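Local coordinates for protein L-lysine 6-monooxygenase (Pseudomonas syringae pv. tomato, PDB 5CQF) that probably uses FAD and NADPH to hydroxylate the side-chain amino group of L-lysine, a step of siderophore biosynthesis, at residues Arg130-Asp139 with Val150-Phe159; Ala160-Ser168 with Cys390-Gly398. All coordinates share one frame; numbering follows the deposited sequence.

Contact 1: residues Arg130-Asp139 with Val150-Phe159; sequences RFDTPVTEID and VRVRTPQGSF
R153 and D139 meet on one face of the sheet, and the arginine can be traced outward from its backbone. Its CB lies 3.4 Å from E137 O and also touches E137 CG, the directly paired neighbour across the strands. CG comes next, with E137 OE1 and D139 OD2 both on one side of it, at the edge of van der Waals range. A bend at chi2 then turns the chain along the sheet toward D139, and CD approaches D139 OD2. At the tip, R153 NH2 donates to D139 OD2 at 2.6 Å with an N-H...O angle of 149°, a salt bridge. The carboxylate oxygen sits in the guanidinium plane but is met on its anti side, and the two planes stand 82° apart, so a single N-H is engaged instead of a two-pronged grip. R151 CD lies 3.3 Å above one guanidinium face, near its rim.

These residues belong to the antiparallel hairpin of strands 137-142 and 147-154; the axes of 137-139 and 150-154 run at 157°. D139 and R151 form a hydrogen-bonded pair, exchanging two backbone bonds, while R153 N donates to E137 O. Just before the strand begins, T136 N donates to R153 O at 3.1 Å, and T136 OG1 adds a weak bond to the same oxygen.

The other face is apolar: I138 packs CG2 against V150 CB. V135 crosses V152 at about a right angle, with V135 CG1 and V152 CG1 3.5 Å apart, tighter than usual. I19 and L50 of the neighbouring parallel sheet touch V135. Near the type I turn T154-G157, P134 CG rests on P155 CG at 3.8 Å. At the start of the segment, the extended chain of R130 passes F159, with F159 CE2 over one guanidinium face near its rim and 4.0 Å from R130 NE, the two planes steeply inclined.

Contact 2: residues Ala160-Ser168 with Cys390-Gly398; sequences ATRNLVLSS and CDVNIWVNG
Backbone hydrogen bonds lace N163-L166 to N393-V396 in parallel register, the axes only 12° apart. N393 N donates to R162 O, and N393 O accepts from L164 N; the same alternation continues through W395 to N397 N, which donates to L166 O at 2.9 Å.

Among polar side chains, N163 and N393 lie side by side with their amide planes 6° apart. N393 ND2 donates to N163 OD1 at 3.0 Å, close to the C=O direction, while R383 holds N393 OD1 and D15 O takes N163 ND2, so both amides are fixed in rotation. R162 and D391 form a long salt bridge, R162 NH1 to D391 OD2 4.0 Å, through charge alone.

Apolar contacts fall on both faces. L164 CB meets I394 CG1 on one; on the other, V165 CG2 lies 4.0 Å from W395 CE3. With chi1 at -72°, the indole leans back along its strand, putting its edge beside L164 O and CZ3 near N163 CB. Helix 412-428 packs against W395 through A425 and L426. This is the edge of a five-stranded parallel sheet of Rossmann type, consistent with the FAD-binding domain of flavin-dependent N-hydroxylating monooxygenases.

In the fold
Contact 1 comes first along the chain and contact 2 follows, their centres about 14 Å apart on the same side of the chain's centre. Strand 157-161 serves both: it closes the three-stranded antiparallel sheet of contact 1, then leads directly into strand 163-166 of the parallel sheet in contact 2. Within the antiparallel sheet, V150 N lies 3.1 Å from T161 O, a probable hydrogen bond. The two sheets pack through I138 CD1 on L164 CD2 at 3.8 Å and V152 CG2 on L164 CD1 at 4.2 Å, an arrangement known from two-dinucleotide-binding-domain flavoproteins. Strand 393-396, far later in sequence, returns the chain to this domain after the second parallel sheet.

Contact 1: residues Arg130-Asp139 with Val150-Phe159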
ATOM      1  N   ARG A 130       8.083 -33.232  27.297  1.00 55.07           N
ATOM      2  CA  ARG A 130       7.991 -32.996  28.725  1.00 59.56           C
ATOM      3  C   ARG A 130       8.273 -31.535  29.027  1.00 59.13           C
ATOM      4  O   ARG A 130       9.411 -31.081  28.889  1.00 57.37           O
ATOM      5  CB  ARG A 130       8.968 -33.904  29.458  1.00 62.92           C
ATOM      6  CG  ARG A 130       8.598 -35.379  29.340  1.00 68.37           C
ATOM      7  CD  ARG A 130       9.829 -36.264  29.465  1.00 73.02           C
ATOM      8  NE  ARG A 130       9.522 -37.692  29.555  1.00 77.65           N
ATOM      9  CZ  ARG A 130       9.269 -38.353  30.685  1.00 81.91           C
ATOM     10  NH1 ARG A 130       9.009 -39.659  30.639  1.00 83.85           N
ATOM     11  NH2 ARG A 130       9.273 -37.727  31.858  1.00 81.26           N
ATOM     12  N   PHE A 131       7.230 -30.801  29.417  1.00 61.93           N
ATOM     13  CA  PHE A 131       7.367 -29.394  29.834  1.00 65.71           C
ATOM     14  C   PHE A 131       7.803 -29.251  31.317  1.00 71.90           C
ATOM     15  O   PHE A 131       7.883 -30.241  32.051  1.00 70.99           O
ATOM     16  CB  PHE A 131       6.060 -28.640  29.604  1.00 65.22           C
ATOM     17  CG  PHE A 131       5.627 -28.579  28.161  1.00 64.55           C
ATOM     18  CD1 PHE A 131       5.977 -27.498  27.358  1.00 62.69           C
ATOM     19  CD2 PHE A 131       4.842 -29.587  27.608  1.00 63.20           C
ATOM     20  CE1 PHE A 131       5.560 -27.425  26.033  1.00 60.02           C
ATOM     21  CE2 PHE A 131       4.440 -29.521  26.278  1.00 61.48           C
ATOM     22  CZ  PHE A 131       4.789 -28.435  25.495  1.00 58.42           C
ATOM     23  N   ASP A 132       8.105 -28.018  31.741  1.00 76.68           N
ATOM     24  CA  ASP A 132       8.597 -27.738  33.109  1.00 79.30           C
ATOM     25  C   ASP A 132       9.743 -28.655  33.497  1.00 78.89           C
ATOM     26  O   ASP A 132       9.878 -29.058  34.651  1.00 85.39           O
ATOM     27  CB  ASP A 132       7.462 -27.862  34.120  1.00 82.51           C
ATOM     28  CG  ASP A 132       6.335 -26.914  33.820  1.00 83.92           C
ATOM     29  OD1 ASP A 132       6.619 -25.705  33.660  1.00 85.13           O
ATOM     30  OD2 ASP A 132       5.183 -27.381  33.716  1.00 83.37           O
ATOM     31  N   THR A 133      10.584 -28.944  32.514  1.00 74.95           N
ATOM     32  CA  THR A 133      11.596 -29.968  32.615  1.00 73.11           C
ATOM     33  C   THR A 133      12.915 -29.399  32.067  1.00 72.84           C
ATOM     34  O   THR A 133      13.300 -29.694  30.932  1.00 70.45           O
ATOM     35  CB  THR A 133      11.137 -31.215  31.837  1.00 71.45           C
ATOM     36  OG1 THR A 133       9.820 -31.579  32.266  1.00 72.12           O
ATOM     37  CG2 THR A 133      12.071 -32.383  32.050  1.00 70.66           C
ATOM     38  N   PRO A 134      13.599 -28.555  32.873  1.00 73.64           N
ATOM     39  CA  PRO A 134      14.862 -27.931  32.438  1.00 70.11           C
ATOM     40  C   PRO A 134      16.031 -28.908  32.387  1.00 67.17           C
ATOM     41  O   PRO A 134      16.078 -29.846  33.170  1.00 70.81           O
ATOM     42  CB  PRO A 134      15.109 -26.856  33.506  1.00 71.86           C
ATOM     43  CG  PRO A 134      14.359 -27.337  34.708  1.00 75.42           C
ATOM     44  CD  PRO A 134      13.139 -28.018  34.172  1.00 74.87           C
ATOM     45  N   VAL A 135      16.963 -28.706  31.465  1.00 62.09           N
ATOM     46  CA  VAL A 135      18.166 -29.500  31.476  1.00 63.03           C
ATOM     47  C   VAL A 135      19.148 -28.700  32.310  1.00 68.05           C
ATOM     48  O   VAL A 135      19.351 -27.517  32.064  1.00 72.03           O
ATOM     49  CB  VAL A 135      18.701 -29.774  30.074  1.00 57.84           C
ATOM     50  CG1 VAL A 135      19.927 -30.672  30.136  1.00 57.80           C
ATOM     51  CG2 VAL A 135      17.623 -30.434  29.261  1.00 58.06           C
ATOM     52  N   THR A 136      19.683 -29.336  33.341  1.00 71.03           N
ATOM     53  CA  THR A 136      20.621 -28.698  34.233  1.00 75.07           C
ATOM     54  C   THR A 136      22.040 -29.056  33.814  1.00 75.91           C
ATOM     55  O   THR A 136      22.942 -28.211  33.881  1.00 75.25           O
ATOM     56  CB  THR A 136      20.383 -29.143  35.682  1.00 79.04           C
ATOM     57  OG1 THR A 136      20.502 -30.570  35.777  1.00 80.21           O
ATOM     58  CG2 THR A 136      18.997 -28.720  36.138  1.00 81.57           C
ATOM     59  N   GLU A 137      22.234 -30.301  33.375  1.00 73.83           N
ATOM     60  CA  GLU A 137      23.545 -30.748  32.887  1.00 76.50           C
ATOM     61  C   GLU A 137      23.417 -31.876  31.855  1.00 70.12           C
ATOM     62  O   GLU A 137      22.399 -32.562  31.802  1.00 71.43           O
ATOM     63  CB  GLU A 137      24.430 -31.187  34.073  1.00 81.63           C
ATOM     64  CG  GLU A 137      23.628 -31.773  35.231  1.00 87.49           C
ATOM     65  CD  GLU A 137      24.477 -32.282  36.376  1.00 92.03           C
ATOM     66  OE1 GLU A 137      24.159 -33.375  36.899  1.00 92.22           O
ATOM     67  OE2 GLU A 137      25.446 -31.588  36.753  1.00 94.03           O
ATOM     68  N   ILE A 138      24.447 -32.028  31.026  1.00 64.45           N
ATOM     69  CA  ILE A 138      24.574 -33.164  30.110  1.00 62.07           C
ATOM     70  C   ILE A 138      25.919 -33.875  30.360  1.00 62.44           C
ATOM     71  O   ILE A 138      26.981 -33.316  30.054  1.00 60.10           O
ATOM     72  CB  ILE A 138      24.506 -32.725  28.627  1.00 56.29           C
ATOM     73  CG1 ILE A 138      23.213 -31.951  28.342  1.00 55.87           C
ATOM     74  CG2 ILE A 138      24.611 -33.933  27.700  1.00 56.00           C
ATOM     75  CD1 ILE A 138      22.993 -31.587  26.883  1.00 52.96           C
ATOM     76  N   ASP A 139      25.870 -35.108  30.878  1.00 63.58           N
ATOM     77  CA  ASP A 139      27.094 -35.863  31.265  1.00 66.21           C
ATOM     78  C   ASP A 139      27.538 -36.869  30.198  1.00 65.52           C
ATOM     79  O   ASP A 139      26.718 -37.555  29.599  1.00 66.71           O
ATOM     80  CB  ASP A 139      26.884 -36.597  32.600  1.00 66.15           C
ATOM     81  CG  ASP A 139      26.768 -35.642  33.784  1.00 69.06           C
ATOM     82  OD1 ASP A 139      27.607 -34.716  33.898  1.00 69.87           O
ATOM     83  OD2 ASP A 139      25.848 -35.820  34.612  1.00 69.42           O
ATOM     84  N   VAL A 150      25.365 -39.920  25.847  1.00 67.40           N
ATOM     85  CA  VAL A 150      25.309 -38.794  26.783  1.00 64.01           C
ATOM     86  C   VAL A 150      24.115 -38.969  27.662  1.00 61.85           C
ATOM     87  O   VAL A 150      23.147 -39.599  27.273  1.00 64.91           O
ATOM     88  CB  VAL A 150      25.226 -37.398  26.101  1.00 63.55           C
ATOM     89  CG1 VAL A 150      26.511 -37.087  25.356  1.00 62.48           C
ATOM     90  CG2 VAL A 150      24.028 -37.276  25.170  1.00 62.58           C
ATOM     91  N   ARG A 151      24.178 -38.404  28.850  1.00 61.29           N
ATOM     92  CA  ARG A 151      23.090 -38.541  29.787  1.00 65.54           C
ATOM     93  C   ARG A 151      22.613 -37.159  30.042  1.00 62.04           C
ATOM     94  O   ARG A 151      23.308 -36.358  30.647  1.00 60.71           O
ATOM     95  CB  ARG A 151      23.549 -39.182  31.102  1.00 71.10           C
ATOM     96  CG  ARG A 151      23.862 -40.667  31.001  1.00 78.20           C
ATOM     97  CD  ARG A 151      24.662 -41.172  32.205  1.00 83.65           C
ATOM     98  NE  ARG A 151      24.678 -42.641  32.300  1.00 85.99           N
ATOM     99  CZ  ARG A 151      25.775 -43.406  32.393  1.00 86.22           C
ATOM    100  NH1 ARG A 151      25.638 -44.730  32.469  1.00 85.34           N
ATOM    101  NH2 ARG A 151      27.005 -42.875  32.413  1.00 81.73           N
ATOM    102  N   VAL A 152      21.411 -36.877  29.581  1.00 62.97           N
ATOM    103  CA  VAL A 152      20.809 -35.568  29.773  1.00 61.38           C
ATOM    104  C   VAL A 152      20.157 -35.621  31.132  1.00 63.39           C
ATOM    105  O   VAL A 152      19.352 -36.520  31.407  1.00 63.15           O
ATOM    106  CB  VAL A 152      19.752 -35.255  28.695  1.00 59.39           C
ATOM    107  CG1 VAL A 152      19.184 -33.854  28.896  1.00 60.14           C
ATOM    108  CG2 VAL A 152      20.349 -35.406  27.305  1.00 58.11           C
ATOM    109  N   ARG A 153      20.510 -34.671  31.983  1.00 65.08           N
ATOM    110  CA  ARG A 153      20.067 -34.700  33.364  1.00 70.83           C
ATOM    111  C   ARG A 153      19.052 -33.599  33.604  1.00 67.74           C
ATOM    112  O   ARG A 153      19.266 -32.455  33.213  1.00 68.99           O
ATOM    113  CB  ARG A 153      21.277 -34.595  34.324  1.00 74.82           C
ATOM    114  CG  ARG A 153      21.755 -35.934  34.907  1.00 79.77           C
ATOM    115  CD  ARG A 153      22.518 -36.809  33.904  1.00 81.18           C
ATOM    116  NE  ARG A 153      22.613 -38.231  34.307  1.00 83.57           N
ATOM    117  CZ  ARG A 153      23.670 -38.826  34.877  1.00 81.88           C
ATOM    118  NH1 ARG A 153      23.608 -40.122  35.178  1.00 80.94           N
ATOM    119  NH2 ARG A 153      24.793 -38.162  35.138  1.00 79.52           N
ATOM    120  N   THR A 154      17.935 -33.963  34.226  1.00 69.64           N
ATOM    121  CA  THR A 154      16.888 -33.010  34.580  1.00 71.78           C
ATOM    122  C   THR A 154      16.421 -33.200  36.035  1.00 78.03           C
ATOM    123  O   THR A 154      16.729 -34.229  36.670  1.00 72.12           O
ATOM    124  CB  THR A 154      15.680 -33.174  33.647  1.00 72.48           C
ATOM    125  OG1 THR A 154      15.008 -34.410  33.931  1.00 74.85           O
ATOM    126  CG2 THR A 154      16.123 -33.164  32.192  1.00 71.01           C
ATOM    127  N   PRO A 155      15.664 -32.212  36.570  1.00 82.22           N
ATOM    128  CA  PRO A 155      15.075 -32.379  37.905  1.00 87.03           C
ATOM    129  C   PRO A 155      14.116 -33.573  38.025  1.00 90.74           C
ATOM    130  O   PRO A 155      13.918 -34.080  39.123  1.00 98.63           O
ATOM    131  CB  PRO A 155      14.325 -31.055  38.134  1.00 85.18           C
ATOM    132  CG  PRO A 155      15.032 -30.070  37.273  1.00 82.38           C
ATOM    133  CD  PRO A 155      15.459 -30.844  36.057  1.00 79.75           C
ATOM    134  N   GLN A 156      13.547 -34.026  36.912  1.00 92.80           N
ATOM    135  CA  GLN A 156      12.585 -35.133  36.920  1.00 94.47           C
ATOM    136  C   GLN A 156      13.199 -36.416  36.372  1.00 88.05           C
ATOM    137  O   GLN A 156      12.479 -37.278  35.885  1.00 88.47           O
ATOM    138  CB  GLN A 156      11.330 -34.759  36.092  1.00100.15           C
ATOM    139  CG  GLN A 156      10.208 -34.069  36.866  1.00106.92           C
ATOM    140  CD  GLN A 156      10.514 -32.620  37.253  1.00113.30           C
ATOM    141  OE1 GLN A 156      11.179 -31.874  36.516  1.00116.05           O
ATOM    142  NE2 GLN A 156      10.013 -32.211  38.417  1.00114.34           N
ATOM    143  N   GLY A 157      14.520 -36.541  36.430  1.00 85.30           N
ATOM    144  CA  GLY A 157      15.198 -37.767  35.999  1.00 84.43           C
ATOM    145  C   GLY A 157      16.287 -37.547  34.968  1.00 80.62           C
ATOM    146  O   GLY A 157      16.783 -36.434  34.808  1.00 83.62           O
ATOM    147  N   SER A 158      16.661 -38.619  34.272  1.00 77.75           N
ATOM    148  CA  SER A 158      17.761 -38.574  33.309  1.00 78.13           C
ATOM    149  C   SER A 158      17.425 -39.363  32.048  1.00 76.06           C
ATOM    150  O   SER A 158      16.608 -40.290  32.095  1.00 77.09           O
ATOM    151  CB  SER A 158      19.051 -39.128  33.935  1.00 78.38           C
ATOM    152  OG  SER A 158      19.161 -40.530  33.734  1.00 79.97           O
ATOM    153  N   PHE A 159      18.069 -38.993  30.933  1.00 72.28           N
ATOM    154  CA  PHE A 159      17.790 -39.586  29.616  1.00 68.95           C
ATOM    155  C   PHE A 159      19.058 -39.811  28.821  1.00 67.70           C
ATOM    156  O   PHE A 159      19.966 -38.979  28.829  1.00 69.07           O
ATOM    157  CB  PHE A 159      16.853 -38.703  28.804  1.00 66.25           C
ATOM    158  CG  PHE A 159      15.649 -38.252  29.559  1.00 66.92           C
ATOM    159  CD1 PHE A 159      15.696 -37.113  30.339  1.00 65.80           C
ATOM    160  CD2 PHE A 159      14.461 -38.965  29.489  1.00 70.69           C
ATOM    161  CE1 PHE A 159      14.586 -36.689  31.044  1.00 68.90           C
ATOM    162  CE2 PHE A 159      13.342 -38.546  30.192  1.00 71.86           C
ATOM    163  CZ  PHE A 159      13.402 -37.405  30.971  1.00 70.22           C
TER

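Contact 2: residues Ala160-Ser168 with Cys390-Gly398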
ATOM      1  N   ALA A 160      19.097 -40.932  28.111  1.00 68.49           N
ATOM      2  CA  ALA A 160      20.302 -41.372  27.419  1.00 68.78           C
ATOM      3  C   ALA A 160      20.072 -41.452  25.919  1.00 65.74           C
ATOM      4  O   ALA A 160      19.009 -41.904  25.474  1.00 67.31           O
ATOM      5  CB  ALA A 160      20.744 -42.725  27.958  1.00 70.89           C
ATOM      6  N   THR A 161      21.066 -41.024  25.142  1.00 61.00           N
ATOM      7  CA  THR A 161      20.931 -41.004  23.691  1.00 60.15           C
ATOM      8  C   THR A 161      22.280 -40.861  23.016  1.00 60.29           C
ATOM      9  O   THR A 161      23.198 -40.303  23.595  1.00 58.95           O
ATOM     10  CB  THR A 161      20.028 -39.830  23.247  1.00 58.17           C
ATOM     11  OG1 THR A 161      19.694 -39.972  21.868  1.00 57.07           O
ATOM     12  CG2 THR A 161      20.744 -38.500  23.449  1.00 56.49           C
ATOM     13  N   ARG A 162      22.388 -41.355  21.787  1.00 63.31           N
ATOM     14  CA  ARG A 162      23.527 -41.046  20.910  1.00 65.50           C
ATOM     15  C   ARG A 162      23.275 -39.791  20.048  1.00 63.08           C
ATOM     16  O   ARG A 162      24.186 -39.309  19.363  1.00 61.25           O
ATOM     17  CB  ARG A 162      23.813 -42.227  19.961  1.00 72.86           C
ATOM     18  CG  ARG A 162      24.288 -43.521  20.608  1.00 79.25           C
ATOM     19  CD  ARG A 162      24.614 -44.582  19.550  1.00 86.70           C
ATOM     20  NE  ARG A 162      24.805 -45.931  20.120  1.00 95.79           N
ATOM     21  CZ  ARG A 162      25.971 -46.467  20.518  1.00 96.28           C
ATOM     22  NH1 ARG A 162      27.125 -45.804  20.427  1.00 96.30           N
ATOM     23  NH2 ARG A 162      25.982 -47.697  21.020  1.00100.86           N
ATOM     24  N   ASN A 163      22.041 -39.279  20.033  1.00 60.21           N
ATOM     25  CA  ASN A 163      21.683 -38.229  19.082  1.00 55.94           C
ATOM     26  C   ASN A 163      21.023 -37.062  19.767  1.00 53.61           C
ATOM     27  O   ASN A 163      19.950 -37.208  20.330  1.00 53.23           O
ATOM     28  CB  ASN A 163      20.799 -38.811  17.997  1.00 55.78           C
ATOM     29  CG  ASN A 163      21.526 -39.882  17.199  1.00 57.78           C
ATOM     30  OD1 ASN A 163      22.555 -39.597  16.566  1.00 59.96           O
ATOM     31  ND2 ASN A 163      21.040 -41.118  17.264  1.00 54.86           N
ATOM     32  N   LEU A 164      21.688 -35.909  19.742  1.00 50.93           N
ATOM     33  CA  LEU A 164      21.248 -34.768  20.529  1.00 50.31           C
ATOM     34  C   LEU A 164      20.996 -33.546  19.646  1.00 49.26           C
ATOM     35  O   LEU A 164      21.828 -33.209  18.807  1.00 50.37           O
ATOM     36  CB  LEU A 164      22.311 -34.425  21.570  1.00 49.34           C
ATOM     37  CG  LEU A 164      21.936 -33.302  22.552  1.00 48.61           C
ATOM     38  CD1 LEU A 164      20.851 -33.763  23.511  1.00 49.77           C
ATOM     39  CD2 LEU A 164      23.141 -32.795  23.325  1.00 47.43           C
ATOM     40  N   VAL A 165      19.853 -32.885  19.840  1.00 48.00           N
ATOM     41  CA  VAL A 165      19.532 -31.643  19.126  1.00 44.06           C
ATOM     42  C   VAL A 165      19.338 -30.531  20.141  1.00 43.63           C
ATOM     43  O   VAL A 165      18.583 -30.687  21.093  1.00 42.04           O
ATOM     44  CB  VAL A 165      18.261 -31.800  18.266  1.00 44.97           C
ATOM     45  CG1 VAL A 165      17.974 -30.516  17.488  1.00 43.36           C
ATOM     46  CG2 VAL A 165      18.410 -32.979  17.310  1.00 44.72           C
ATOM     47  N   LEU A 166      20.041 -29.417  19.965  1.00 46.31           N
ATOM     48  CA  LEU A 166      19.877 -28.286  20.873  1.00 49.59           C
ATOM     49  C   LEU A 166      19.082 -27.261  20.158  1.00 50.31           C
ATOM     50  O   LEU A 166      19.544 -26.760  19.170  1.00 46.46           O
ATOM     51  CB  LEU A 166      21.207 -27.665  21.262  1.00 51.66           C
ATOM     52  CG  LEU A 166      21.867 -28.210  22.522  1.00 50.73           C
ATOM     53  CD1 LEU A 166      22.304 -29.631  22.291  1.00 51.18           C
ATOM     54  CD2 LEU A 166      23.053 -27.320  22.861  1.00 50.86           C
ATOM     55  N   SER A 167      17.890 -26.979  20.679  1.00 59.14           N
ATOM     56  CA  SER A 167      16.881 -26.102  20.065  1.00 64.26           C
ATOM     57  C   SER A 167      16.412 -25.144  21.134  1.00 69.60           C
ATOM     58  O   SER A 167      15.226 -24.818  21.199  1.00 71.08           O
ATOM     59  CB  SER A 167      15.646 -26.912  19.581  1.00 65.23           C
ATOM     60  OG  SER A 167      15.887 -27.693  18.413  1.00 63.77           O
ATOM     61  N   SER A 168      17.330 -24.750  22.012  1.00 77.89           N
ATOM     62  CA  SER A 168      17.013 -23.901  23.174  1.00 77.41           C
ATOM     63  C   SER A 168      17.511 -22.463  22.941  1.00 83.18           C
ATOM     64  O   SER A 168      16.930 -21.519  23.478  1.00 84.44           O
ATOM     65  CB  SER A 168      17.592 -24.509  24.467  1.00 71.70           C
ATOM     66  OG  SER A 168      18.728 -25.323  24.210  1.00 58.99           O
ATOM     67  N   CYS A 390      32.269 -42.289  19.145  1.00105.82           N
ATOM     68  CA  CYS A 390      31.760 -43.466  18.421  1.00111.07           C
ATOM     69  C   CYS A 390      30.247 -43.346  18.318  1.00112.21           C
ATOM     70  O   CYS A 390      29.542 -43.545  19.313  1.00115.17           O
ATOM     71  CB  CYS A 390      32.102 -44.780  19.159  1.00111.42           C
ATOM     72  SG  CYS A 390      33.661 -45.628  18.765  1.00107.10           S
ATOM     73  N   ASP A 391      29.757 -43.013  17.124  1.00111.65           N
ATOM     74  CA  ASP A 391      28.311 -42.959  16.827  1.00108.64           C
ATOM     75  C   ASP A 391      27.522 -41.813  17.493  1.00 97.61           C
ATOM     76  O   ASP A 391      26.295 -41.809  17.392  1.00103.10           O
ATOM     77  CB  ASP A 391      27.612 -44.298  17.182  1.00113.99           C
ATOM     78  CG  ASP A 391      27.951 -45.420  16.224  1.00117.66           C
ATOM     79  OD1 ASP A 391      27.759 -45.231  15.005  1.00119.36           O
ATOM     80  OD2 ASP A 391      28.376 -46.501  16.693  1.00117.35           O
ATOM     81  N   VAL A 392      28.185 -40.858  18.159  1.00 86.52           N
ATOM     82  CA  VAL A 392      27.456 -39.776  18.860  1.00 78.47           C
ATOM     83  C   VAL A 392      27.367 -38.492  18.025  1.00 71.23           C
ATOM     84  O   VAL A 392      28.380 -37.919  17.605  1.00 65.63           O
ATOM     85  CB  VAL A 392      28.026 -39.458  20.261  1.00 75.87           C
ATOM     86  CG1 VAL A 392      27.233 -38.347  20.942  1.00 70.98           C
ATOM     87  CG2 VAL A 392      27.990 -40.700  21.123  1.00 78.43           C
ATOM     88  N   ASN A 393      26.132 -38.049  17.805  1.00 64.62           N
ATOM     89  CA  ASN A 393      25.869 -36.884  16.995  1.00 59.64           C
ATOM     90  C   ASN A 393      25.117 -35.826  17.743  1.00 52.56           C
ATOM     91  O   ASN A 393      24.224 -36.102  18.553  1.00 47.07           O
ATOM     92  CB  ASN A 393      25.093 -37.283  15.761  1.00 64.18           C
ATOM     93  CG  ASN A 393      25.761 -38.407  15.013  1.00 67.75           C
ATOM     94  OD1 ASN A 393      26.709 -38.181  14.272  1.00 71.22           O
ATOM     95  ND2 ASN A 393      25.276 -39.631  15.214  1.00 68.32           N
ATOM     96  N   ILE A 394      25.503 -34.593  17.449  1.00 51.31           N
ATOM     97  CA  ILE A 394      24.880 -33.432  18.044  1.00 49.19           C
ATOM     98  C   ILE A 394      24.624 -32.415  16.947  1.00 47.14           C
ATOM     99  O   ILE A 394      25.441 -32.262  16.031  1.00 44.60           O
ATOM    100  CB  ILE A 394      25.764 -32.819  19.144  1.00 50.87           C
ATOM    101  CG1 ILE A 394      26.159 -33.881  20.198  1.00 51.97           C
ATOM    102  CG2 ILE A 394      25.043 -31.662  19.825  1.00 50.46           C
ATOM    103  CD1 ILE A 394      27.366 -33.507  21.015  1.00 51.96           C
ATOM    104  N   TRP A 395      23.477 -31.742  17.060  1.00 46.73           N
ATOM    105  CA  TRP A 395      23.046 -30.704  16.128  1.00 45.68           C
ATOM    106  C   TRP A 395      22.698 -29.487  16.939  1.00 45.83           C
ATOM    107  O   TRP A 395      22.114 -29.633  18.023  1.00 49.70           O
ATOM    108  CB  TRP A 395      21.801 -31.135  15.387  1.00 44.87           C
ATOM    109  CG  TRP A 395      22.020 -32.207  14.356  1.00 47.14           C
ATOM    110  CD1 TRP A 395      22.267 -32.024  13.026  1.00 47.99           C
ATOM    111  CD2 TRP A 395      21.982 -33.624  14.561  1.00 44.56           C
ATOM    112  NE1 TRP A 395      22.400 -33.235  12.402  1.00 46.87           N
ATOM    113  CE2 TRP A 395      22.230 -34.231  13.321  1.00 45.21           C
ATOM    114  CE3 TRP A 395      21.796 -34.429  15.675  1.00 45.02           C
ATOM    115  CZ2 TRP A 395      22.284 -35.605  13.159  1.00 46.66           C
ATOM    116  CZ3 TRP A 395      21.841 -35.799  15.517  1.00 45.69           C
ATOM    117  CH2 TRP A 395      22.084 -36.373  14.267  1.00 46.81           C
ATOM    118  N   VAL A 396      23.050 -28.304  16.440  1.00 42.02           N
ATOM    119  CA  VAL A 396      22.533 -27.063  17.016  1.00 42.99           C
ATOM    120  C   VAL A 396      21.537 -26.450  16.039  1.00 42.61           C
ATOM    121  O   VAL A 396      21.915 -26.024  14.969  1.00 42.91           O
ATOM    122  CB  VAL A 396      23.636 -26.051  17.367  1.00 43.45           C
ATOM    123  CG1 VAL A 396      23.034 -24.787  17.984  1.00 43.34           C
ATOM    124  CG2 VAL A 396      24.620 -26.672  18.333  1.00 42.70           C
ATOM    125  N   ASN A 397      20.262 -26.435  16.422  1.00 43.10           N
ATOM    126  CA  ASN A 397      19.172 -26.019  15.524  1.00 44.47           C
ATOM    127  C   ASN A 397      18.934 -24.511  15.545  1.00 45.38           C
ATOM    128  O   ASN A 397      17.910 -24.023  16.037  1.00 50.28           O
ATOM    129  CB  ASN A 397      17.888 -26.770  15.885  1.00 42.17           C
ATOM    130  CG  ASN A 397      16.847 -26.697  14.804  1.00 42.51           C
ATOM    131  OD1 ASN A 397      17.037 -26.036  13.790  1.00 42.21           O
ATOM    132  ND2 ASN A 397      15.726 -27.389  15.013  1.00 43.07           N
ATOM    133  N   GLY A 398      19.878 -23.772  14.985  1.00 45.61           N
ATOM    134  CA  GLY A 398      19.782 -22.307  14.955  1.00 44.56           C
ATOM    135  C   GLY A 398      20.858 -21.726  14.056  1.00 43.86           C
ATOM    136  O   GLY A 398      21.758 -22.438  13.608  1.00 42.84           O
TER